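Local coordinates for lipoprotein (Mycoplasma mycoides subsp. capri, PDB 7ADK), which is probably a serine peptidase of the chymotrypsin-like PA clan, of the mycoplasma family thought to cleave immunoglobulins, at residues Met426-Tyr431 and Phe443-Asn448. Sequence-based numbering, arbitrary orientation.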
loop_
_atom_site.group_PDB
_atom_site.type_symbol
_atom_site.label_atom_id
_atom_site.label_comp_id
_atom_site.label_asym_id
_atom_site.label_seq_id
_atom_site.Cartn_x
_atom_site.Cartn_y
_atom_site.Cartn_z
ATOM N N MET B 426 -19.534 -9.526 4.062
ATOM C CA MET B 426 -20.615 -10.461 3.779
ATOM C C MET B 426 -20.354 -11.252 2.500
ATOM O O MET B 426 -19.557 -10.859 1.656
ATOM C CB MET B 426 -21.972 -9.764 3.593
ATOM C CG MET B 426 -22.292 -8.658 4.576
ATOM S SD MET B 426 -24.042 -8.267 4.750
ATOM C CE MET B 426 -24.392 -7.342 3.224
ATOM N N TRP B 427 -21.079 -12.342 2.330
ATOM C CA TRP B 427 -21.273 -12.980 1.041
ATOM C C TRP B 427 -22.743 -13.105 0.711
ATOM O O TRP B 427 -23.595 -13.235 1.591
ATOM C CB TRP B 427 -20.603 -14.349 1.004
ATOM C CG TRP B 427 -21.175 -15.354 1.948
ATOM C CD1 TRP B 427 -22.086 -16.296 1.627
ATOM C CD2 TRP B 427 -20.919 -15.511 3.373
ATOM N NE1 TRP B 427 -22.430 -17.010 2.743
ATOM C CE2 TRP B 427 -21.733 -16.584 3.848
ATOM C CE3 TRP B 427 -20.085 -14.871 4.297
ATOM C CZ2 TRP B 427 -21.754 -17.001 5.175
ATOM C CZ3 TRP B 427 -20.080 -15.299 5.634
ATOM C CH2 TRP B 427 -20.904 -16.354 6.075
ATOM N N ILE B 428 -23.058 -13.035 -0.568
ATOM C CA ILE B 428 -24.377 -13.351 -1.095
ATOM C C ILE B 428 -24.596 -14.865 -0.938
ATOM O O ILE B 428 -23.781 -15.662 -1.405
ATOM C CB ILE B 428 -24.469 -12.808 -2.538
ATOM C CG1 ILE B 428 -25.915 -12.561 -2.972
ATOM C CG2 ILE B 428 -23.715 -13.639 -3.588
ATOM C CD1 ILE B 428 -25.950 -11.591 -4.164
ATOM N N MET B 429 -25.671 -15.281 -0.265
ATOM C CA MET B 429 -25.987 -16.697 -0.114
ATOM C C MET B 429 -27.279 -17.103 -0.809
ATOM O O MET B 429 -27.345 -18.185 -1.375
ATOM C CB MET B 429 -25.931 -17.116 1.353
ATOM C CG MET B 429 -27.116 -16.702 2.225
ATOM S SD MET B 429 -27.325 -17.727 3.698
ATOM C CE MET B 429 -25.980 -17.089 4.686
ATOM N N ASP B 430 -28.301 -16.252 -0.830
ATOM C CA ASP B 430 -29.638 -16.641 -1.272
ATOM C C ASP B 430 -30.445 -15.451 -1.815
ATOM O O ASP B 430 -30.104 -14.289 -1.590
ATOM C CB ASP B 430 -30.337 -17.348 -0.099
ATOM C CG ASP B 430 -31.595 -18.122 -0.462
ATOM O OD1 ASP B 430 -31.776 -18.459 -1.638
ATOM O OD2 ASP B 430 -32.415 -18.400 0.439
ATOM N N TYR B 431 -31.535 -15.742 -2.520
ATOM C CA TYR B 431 -32.581 -14.784 -2.865
ATOM C C TYR B 431 -33.969 -15.432 -2.855
ATOM O O TYR B 431 -34.140 -16.575 -3.264
ATOM C CB TYR B 431 -32.289 -14.089 -4.198
ATOM C CG TYR B 431 -32.085 -14.961 -5.421
ATOM C CD1 TYR B 431 -33.179 -15.491 -6.126
ATOM C CD2 TYR B 431 -30.782 -15.172 -5.898
ATOM C CE1 TYR B 431 -32.969 -16.207 -7.314
ATOM C CE2 TYR B 431 -30.562 -15.896 -7.076
ATOM C CZ TYR B 431 -31.658 -16.406 -7.791
ATOM O OH TYR B 431 -31.435 -17.118 -8.917
ATOM N N PHE B 443 -32.550 -10.156 -1.480
ATOM C CA PHE B 443 -31.323 -10.943 -1.329
ATOM C C PHE B 443 -30.929 -11.115 0.133
ATOM O O PHE B 443 -31.179 -10.235 0.949
ATOM C CB PHE B 443 -30.178 -10.279 -2.093
ATOM C CG PHE B 443 -30.273 -10.407 -3.594
ATOM C CD1 PHE B 443 -31.099 -9.552 -4.332
ATOM C CD2 PHE B 443 -29.532 -11.392 -4.253
ATOM C CE1 PHE B 443 -31.154 -9.652 -5.724
ATOM C CE2 PHE B 443 -29.579 -11.493 -5.648
ATOM C CZ PHE B 443 -30.381 -10.614 -6.381
ATOM N N TYR B 444 -30.287 -12.240 0.447
ATOM C CA TYR B 444 -29.845 -12.633 1.776
ATOM C C TYR B 444 -28.344 -12.849 1.787
ATOM O O TYR B 444 -27.776 -13.487 0.896
ATOM C CB TYR B 444 -30.592 -13.872 2.264
ATOM C CG TYR B 444 -32.086 -13.711 2.222
ATOM C CD1 TYR B 444 -32.768 -13.905 1.015
ATOM C CD2 TYR B 444 -32.780 -13.266 3.354
ATOM C CE1 TYR B 444 -34.121 -13.562 0.910
ATOM C CE2 TYR B 444 -34.146 -12.967 3.255
ATOM C CZ TYR B 444 -34.807 -13.062 2.026
ATOM O OH TYR B 444 -36.076 -12.610 1.908
ATOM N N PHE B 445 -27.696 -12.247 2.776
ATOM C CA PHE B 445 -26.252 -12.171 2.910
ATOM C C PHE B 445 -25.794 -12.807 4.235
ATOM O O PHE B 445 -26.296 -12.451 5.286
ATOM C CB PHE B 445 -25.823 -10.708 2.828
ATOM C CG PHE B 445 -26.029 -10.031 1.474
ATOM C CD1 PHE B 445 -27.268 -9.477 1.102
ATOM C CD2 PHE B 445 -24.937 -9.922 0.594
ATOM C CE1 PHE B 445 -27.418 -8.855 -0.150
ATOM C CE2 PHE B 445 -25.074 -9.278 -0.647
ATOM C CZ PHE B 445 -26.315 -8.751 -1.022
ATOM N N GLY B 446 -24.857 -13.754 4.181
ATOM C CA GLY B 446 -24.217 -14.325 5.348
ATOM C C GLY B 446 -23.132 -13.407 5.865
ATOM O O GLY B 446 -22.352 -12.842 5.111
ATOM N N THR B 447 -23.075 -13.205 7.167
ATOM C CA THR B 447 -22.108 -12.344 7.846
ATOM C C THR B 447 -21.919 -12.875 9.263
ATOM O O THR B 447 -22.356 -13.991 9.558
ATOM C CB THR B 447 -22.568 -10.865 7.781
ATOM O OG1 THR B 447 -21.533 -10.035 8.218
ATOM C CG2 THR B 447 -23.813 -10.546 8.606
ATOM N N ASN B 448 -21.331 -12.104 10.169
ATOM C CA ASN B 448 -21.288 -12.437 11.588
ATOM C C ASN B 448 -22.047 -11.451 12.482
ATOM O O ASN B 448 -22.340 -10.321 12.118
ATOM C CB ASN B 448 -19.864 -12.729 12.021
ATOM C CG ASN B 448 -18.992 -11.526 12.006
ATOM O OD1 ASN B 448 -18.933 -10.776 11.056
ATOM N ND2 ASN B 448 -18.306 -11.289 13.079
#
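A classic beta bulge interrupts this antiparallel hairpin of strands 421-433 and 442-447, part of an antiparallel sheet consistent with one of the beta barrels of a PA-clan peptidase. Met429 and Asp430 lie together opposite the single residue Tyr444, whose O accepts a nearly straight bond from Met429 N (3.0 Å) and a weak one from Asp430 N; Tyr444 N returns a bond to Asp430 O (2.9 Å). Before the bulge, Trp427 pairs with Gly446 through backbone hydrogen bonds, and its CG, between backbone N and carbonyl carbon (chi1 65°), lays the indole across the partner strand: Gly446 CA sits over the six-membered ring, 3.7 Å from its centroid. Met429, bent at chi3, brings CE to Gly446 CA. On the other face of the sheet, Ile428 CD1 meets Phe443 CD2, and Tyr431 CB rides above the Phe443 ring. Met426 SD lies oblique to the Phe445 ring, 5.1 Å from its centroid, a Met-aromatic contact. Buried Asp430 OD2 bonds to the hydroxyls of Tyr824 and Ser837, OD1 to Leu839 N; Tyr444 OH binds Glu544. The extra residue thus leaves one carbonyl shared by two amides, one weakly, while a CB at Gly446 would run into Trp427 CZ2 and Met429 CE.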